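Local coordinates for TRAP dicarboxylate ABC transporter, substrate-binding protein (Roseobacter denitrificans, PDB 4OVQ), which serves as the periplasmic solute-binding component of a TRAP transport system and holds beta-D-glucuronate in its pocket, at residues 158-170 / 178-190. Numbering follows the deposited sequence.
With BDP (beta-D-glucopyranuronic acid), chain C.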
loop_
_atom_site.group_PDB
_atom_site.type_symbol
_atom_site.label_atom_id
_atom_site.label_comp_id
_atom_site.label_asym_id
_atom_site.label_seq_id
_atom_site.Cartn_x
_atom_site.Cartn_y
_atom_site.Cartn_z
ATOM N N PRO A 158 -20.488 -5.639 10.260
ATOM C CA PRO A 158 -19.602 -5.220 11.350
ATOM C C PRO A 158 -19.701 -6.121 12.577
ATOM O O PRO A 158 -18.700 -6.341 13.236
ATOM C CB PRO A 158 -20.090 -3.807 11.674
ATOM C CG PRO A 158 -20.576 -3.290 10.354
ATOM C CD PRO A 158 -21.175 -4.492 9.636
ATOM N N ALA A 159 -20.890 -6.631 12.887
ATOM C CA ALA A 159 -21.046 -7.565 13.988
ATOM C C ALA A 159 -20.085 -8.754 13.897
ATOM O O ALA A 159 -19.656 -9.265 14.921
ATOM C CB ALA A 159 -22.483 -8.070 14.060
ATOM N N ASP A 160 -19.748 -9.191 12.685
ATOM C CA ASP A 160 -18.834 -10.329 12.526
ATOM C C ASP A 160 -17.389 -10.016 12.916
ATOM O O ASP A 160 -16.593 -10.929 13.115
ATOM C CB ASP A 160 -18.859 -10.839 11.091
ATOM C CG ASP A 160 -20.206 -11.389 10.700
ATOM O OD1 ASP A 160 -20.844 -12.026 11.565
ATOM O OD2 ASP A 160 -20.611 -11.171 9.535
ATOM N N VAL A 161 -17.060 -8.731 13.027
ATOM C CA VAL A 161 -15.708 -8.306 13.385
ATOM C C VAL A 161 -15.586 -8.122 14.906
ATOM O O VAL A 161 -14.495 -8.056 15.455
ATOM C CB VAL A 161 -15.326 -6.982 12.643
ATOM C CG1 VAL A 161 -13.892 -6.582 12.914
ATOM C CG2 VAL A 161 -15.526 -7.124 11.132
ATOM N N GLU A 162 -16.716 -8.029 15.600
ATOM C CA GLU A 162 -16.670 -7.778 17.036
ATOM C C GLU A 162 -15.877 -8.879 17.727
ATOM O O GLU A 162 -16.136 -10.062 17.522
ATOM C CB GLU A 162 -18.091 -7.690 17.618
ATOM C CG GLU A 162 -18.199 -8.041 19.111
ATOM C CD GLU A 162 -17.804 -6.908 20.048
ATOM O OE1 GLU A 162 -17.787 -5.736 19.606
ATOM O OE2 GLU A 162 -17.514 -7.210 21.234
ATOM N N GLY A 163 -14.888 -8.470 18.519
ATOM C CA GLY A 163 -14.055 -9.379 19.278
ATOM C C GLY A 163 -12.921 -9.997 18.480
ATOM O O GLY A 163 -12.096 -10.704 19.054
HETATM N N MSE A 164 -12.865 -9.749 17.176
HETATM C CA MSE A 164 -11.828 -10.359 16.347
HETATM C C MSE A 164 -10.494 -9.580 16.462
HETATM O O MSE A 164 -10.482 -8.351 16.347
HETATM C CB MSE A 164 -12.282 -10.428 14.882
HETATM C CG MSE A 164 -11.383 -11.269 13.999
HETATM SE SE MSE A 164 -11.957 -11.269 12.133
HETATM C CE MSE A 164 -13.512 -12.388 12.275
ATOM N N LYS A 165 -9.379 -10.289 16.665
ATOM C CA LYS A 165 -8.047 -9.665 16.701
ATOM C C LYS A 165 -7.595 -9.572 15.264
ATOM O O LYS A 165 -7.352 -10.590 14.617
ATOM C CB LYS A 165 -7.016 -10.505 17.481
ATOM C CG LYS A 165 -7.427 -10.909 18.889
ATOM C CD LYS A 165 -6.379 -11.876 19.497
ATOM C CE LYS A 165 -6.335 -13.270 18.793
ATOM N NZ LYS A 165 -7.405 -14.168 19.354
ATOM N N VAL A 166 -7.516 -8.357 14.740
ATOM C CA VAL A 166 -7.152 -8.165 13.330
ATOM C C VAL A 166 -5.846 -7.377 13.205
ATOM O O VAL A 166 -5.696 -6.283 13.727
ATOM C CB VAL A 166 -8.255 -7.437 12.544
ATOM C CG1 VAL A 166 -7.886 -7.405 11.056
ATOM C CG2 VAL A 166 -9.646 -8.083 12.797
ATOM N N ARG A 167 -4.873 -7.980 12.531
ATOM C CA ARG A 167 -3.623 -7.305 12.255
ATOM C C ARG A 167 -3.853 -6.224 11.215
ATOM O O ARG A 167 -4.576 -6.418 10.225
ATOM C CB ARG A 167 -2.579 -8.286 11.732
ATOM C CG ARG A 167 -1.198 -7.644 11.392
ATOM C CD ARG A 167 -1.155 -7.149 9.956
ATOM N NE ARG A 167 0.089 -6.470 9.605
ATOM C CZ ARG A 167 0.357 -6.025 8.385
ATOM N NH1 ARG A 167 -0.531 -6.218 7.420
ATOM N NH2 ARG A 167 1.513 -5.414 8.145
ATOM N N VAL A 168 -3.190 -5.102 11.473
ATOM C CA VAL A 168 -3.140 -3.993 10.532
ATOM C C VAL A 168 -1.738 -3.459 10.397
ATOM O O VAL A 168 -0.853 -3.782 11.192
ATOM C CB VAL A 168 -4.060 -2.813 10.966
ATOM C CG1 VAL A 168 -5.526 -3.215 10.834
ATOM C CG2 VAL A 168 -3.772 -2.383 12.393
HETATM N N MSE A 169 -1.522 -2.648 9.363
HETATM C CA MSE A 169 -0.259 -1.914 9.234
HETATM C C MSE A 169 -0.121 -0.858 10.301
HETATM O O MSE A 169 -1.090 -0.552 10.983
HETATM C CB MSE A 169 -0.174 -1.261 7.864
HETATM C CG MSE A 169 -0.102 -2.260 6.689
HETATM SE SE MSE A 169 0.221 -1.491 4.944
HETATM C CE MSE A 169 -1.556 -0.699 4.618
ATOM N N ASN A 170 1.101 -0.322 10.413
ATOM C CA ASN A 170 1.428 0.670 11.428
ATOM C C ASN A 170 0.939 2.101 11.101
ATOM O O ASN A 170 1.705 2.937 10.654
ATOM C CB ASN A 170 2.941 0.644 11.635
ATOM C CG ASN A 170 3.434 -0.702 12.127
ATOM O OD1 ASN A 170 3.327 -1.024 13.314
ATOM N ND2 ASN A 170 3.969 -1.503 11.226
ATOM N N ILE A 178 -10.470 -0.662 12.782
ATOM C CA ILE A 178 -10.820 -1.944 13.390
ATOM C C ILE A 178 -11.642 -1.736 14.657
ATOM O O ILE A 178 -12.651 -2.410 14.855
ATOM C CB ILE A 178 -9.586 -2.818 13.677
ATOM C CG1 ILE A 178 -8.803 -3.094 12.374
ATOM C CG2 ILE A 178 -9.990 -4.122 14.387
ATOM C CD1 ILE A 178 -9.520 -4.014 11.372
ATOM N N ALA A 179 -11.227 -0.786 15.488
ATOM C CA ALA A 179 -11.907 -0.536 16.760
ATOM C C ALA A 179 -13.365 -0.136 16.509
ATOM O O ALA A 179 -14.269 -0.530 17.275
ATOM C CB ALA A 179 -11.157 0.521 17.556
ATOM N N GLU A 180 -13.629 0.583 15.416
ATOM C CA GLU A 180 -15.011 1.024 15.124
ATOM C C GLU A 180 -15.912 -0.095 14.554
ATOM O O GLU A 180 -17.154 0.027 14.499
ATOM C CB GLU A 180 -15.001 2.250 14.198
ATOM C CG GLU A 180 -14.230 3.424 14.796
ATOM C CD GLU A 180 -14.893 3.996 16.051
ATOM O OE1 GLU A 180 -16.112 3.782 16.224
ATOM O OE2 GLU A 180 -14.194 4.635 16.865
ATOM N N LEU A 181 -15.287 -1.195 14.142
ATOM C CA LEU A 181 -16.005 -2.383 13.748
ATOM C C LEU A 181 -16.080 -3.334 14.934
ATOM O O LEU A 181 -16.571 -4.450 14.801
ATOM C CB LEU A 181 -15.309 -3.046 12.556
ATOM C CG LEU A 181 -15.219 -2.196 11.277
ATOM C CD1 LEU A 181 -14.392 -2.905 10.222
ATOM C CD2 LEU A 181 -16.618 -1.899 10.737
ATOM N N GLY A 182 -15.568 -2.883 16.079
ATOM C CA GLY A 182 -15.625 -3.649 17.317
ATOM C C GLY A 182 -14.537 -4.682 17.472
ATOM O O GLY A 182 -14.574 -5.497 18.383
ATOM N N GLY A 183 -13.561 -4.659 16.576
ATOM C CA GLY A 183 -12.454 -5.587 16.671
ATOM C C GLY A 183 -11.348 -5.050 17.545
ATOM O O GLY A 183 -11.413 -3.927 18.069
ATOM N N ASN A 184 -10.303 -5.853 17.688
ATOM C CA ASN A 184 -9.162 -5.491 18.473
ATOM C C ASN A 184 -7.968 -5.458 17.520
ATOM O O ASN A 184 -7.486 -6.488 17.025
ATOM C CB ASN A 184 -8.934 -6.476 19.610
ATOM C CG ASN A 184 -10.115 -6.545 20.561
ATOM O OD1 ASN A 184 -10.500 -5.542 21.175
ATOM N ND2 ASN A 184 -10.699 -7.726 20.678
ATOM N N PRO A 185 -7.534 -4.252 17.192
ATOM C CA PRO A 185 -6.445 -4.114 16.216
ATOM C C PRO A 185 -5.096 -4.507 16.771
ATOM O O PRO A 185 -4.825 -4.308 17.970
ATOM C CB PRO A 185 -6.467 -2.623 15.895
ATOM C CG PRO A 185 -7.051 -1.983 17.098
ATOM C CD PRO A 185 -8.103 -2.947 17.587
ATOM N N SER A 186 -4.255 -5.021 15.884
ATOM C CA SER A 186 -2.911 -5.393 16.243
ATOM C C SER A 186 -1.958 -4.920 15.169
ATOM O O SER A 186 -1.777 -5.577 14.144
ATOM C CB SER A 186 -2.826 -6.889 16.400
ATOM O OG SER A 186 -1.557 -7.215 16.867
ATOM N N PRO A 187 -1.363 -3.751 15.370
ATOM C CA PRO A 187 -0.381 -3.320 14.381
ATOM C C PRO A 187 0.857 -4.193 14.450
ATOM O O PRO A 187 1.398 -4.447 15.533
ATOM C CB PRO A 187 -0.022 -1.896 14.800
ATOM C CG PRO A 187 -1.095 -1.491 15.785
ATOM C CD PRO A 187 -1.574 -2.746 16.424
HETATM N N MSE A 188 1.328 -4.631 13.288
HETATM C CA MSE A 188 2.401 -5.598 13.266
HETATM C C MSE A 188 3.070 -5.569 11.909
HETATM O O MSE A 188 2.424 -5.373 10.876
HETATM C CB MSE A 188 1.776 -6.986 13.510
HETATM C CG MSE A 188 2.714 -8.104 13.537
HETATM SE SE MSE A 188 1.792 -9.837 13.696
HETATM C CE MSE A 188 0.686 -9.515 15.067
ATOM N N ALA A 189 4.374 -5.813 11.907
ATOM C CA ALA A 189 5.145 -5.933 10.692
ATOM C C ALA A 189 4.580 -7.033 9.793
ATOM O O ALA A 189 4.248 -8.101 10.266
ATOM C CB ALA A 189 6.588 -6.231 11.050
ATOM N N PHE A 190 4.538 -6.772 8.500
ATOM C CA PHE A 190 4.008 -7.688 7.513
ATOM C C PHE A 190 4.655 -9.057 7.613
ATOM O O PHE A 190 3.979 -10.065 7.466
ATOM C CB PHE A 190 4.251 -7.071 6.134
ATOM C CG PHE A 190 3.504 -7.708 5.000
ATOM C CD1 PHE A 190 2.173 -8.055 5.102
ATOM C CD2 PHE A 190 4.167 -7.932 3.789
ATOM C CE1 PHE A 190 1.502 -8.593 3.971
ATOM C CE2 PHE A 190 3.493 -8.480 2.695
ATOM C CZ PHE A 190 2.191 -8.809 2.813
HETATM C C1 BDP C . 0.775 -4.969 0.871
HETATM C C2 BDP C . 1.725 -3.872 0.466
HETATM C C3 BDP C . 2.944 -4.039 1.264
HETATM C C4 BDP C . 2.626 -3.953 2.719
HETATM C C5 BDP C . 1.602 -4.998 3.096
HETATM C C6 BDP C . 1.188 -4.931 4.575
HETATM O O2 BDP C . 2.033 -4.122 -0.948
HETATM O O3 BDP C . 3.767 -2.855 0.951
HETATM O O4 BDP C . 3.868 -4.140 3.520
HETATM O O5 BDP C . 0.433 -4.883 2.296
HETATM O O6A BDP C . 2.057 -4.615 5.441
HETATM O O1 BDP C . -0.447 -4.911 0.196
HETATM O O6B BDP C . 0.030 -5.356 4.806
#
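Arg167 and Met188 meet at the pocket end of two parallel strands. NE and NH2 of Arg167 both donate to Met188 O, each at 2.9 Å and near the guanidinium plane. This side-on grip fixes the rotation of the group, whose two terminal nitrogens bind the sugar carboxylate: NH1 to BDP O6B at 2.8 Å and NH2 to BDP O6A at 2.9 Å, both almost straight. CG of Arg167 lies anti to the backbone N (chi1 179°) and rests on Met188 CB, while a bend at chi2 (-89°) turns the chain toward the ligand. One face of the Phe190 ring lies against the sugar, with BDP C5 over the ring centre, and Phe190 CD1 comes within 3.3 Å of BDP C6. The selenium of Met169 also borders the carboxylate.

Backbone bonds tie strands 165-168 and 184-187 in parallel register, Asn184 N to Met164 O being nearly straight (175°). Val166 and Val168 each donate and accept, the last link running from Met188 N to Val168 O. Beyond the strands, Gly163 N, in the type II turn Val161-Met164, donates to Gly182 O at 3.0 Å. Gly182 itself has positive phi in the Schellman motif ending helix 172-180.

Apolar contacts bring that helix against the strand: Ile178 CD1 touches Val166 CG1, and Ile178 CG1 lies 3.6 Å from Val168 CG1. Farther out, Leu181 packs on Val161 and Pro158.

The segments supply strands 165-168 and 184-187 of a beta-alpha-beta unit, with helix 172-180, whose last turn is included, as the connection between them. Phe148 of strand 146-150 meets Ile178 and Leu181, helix 294-298 borders Pro158 and Leu181, and Lys165 forms a salt bridge with Asp203, just before strand 204-207.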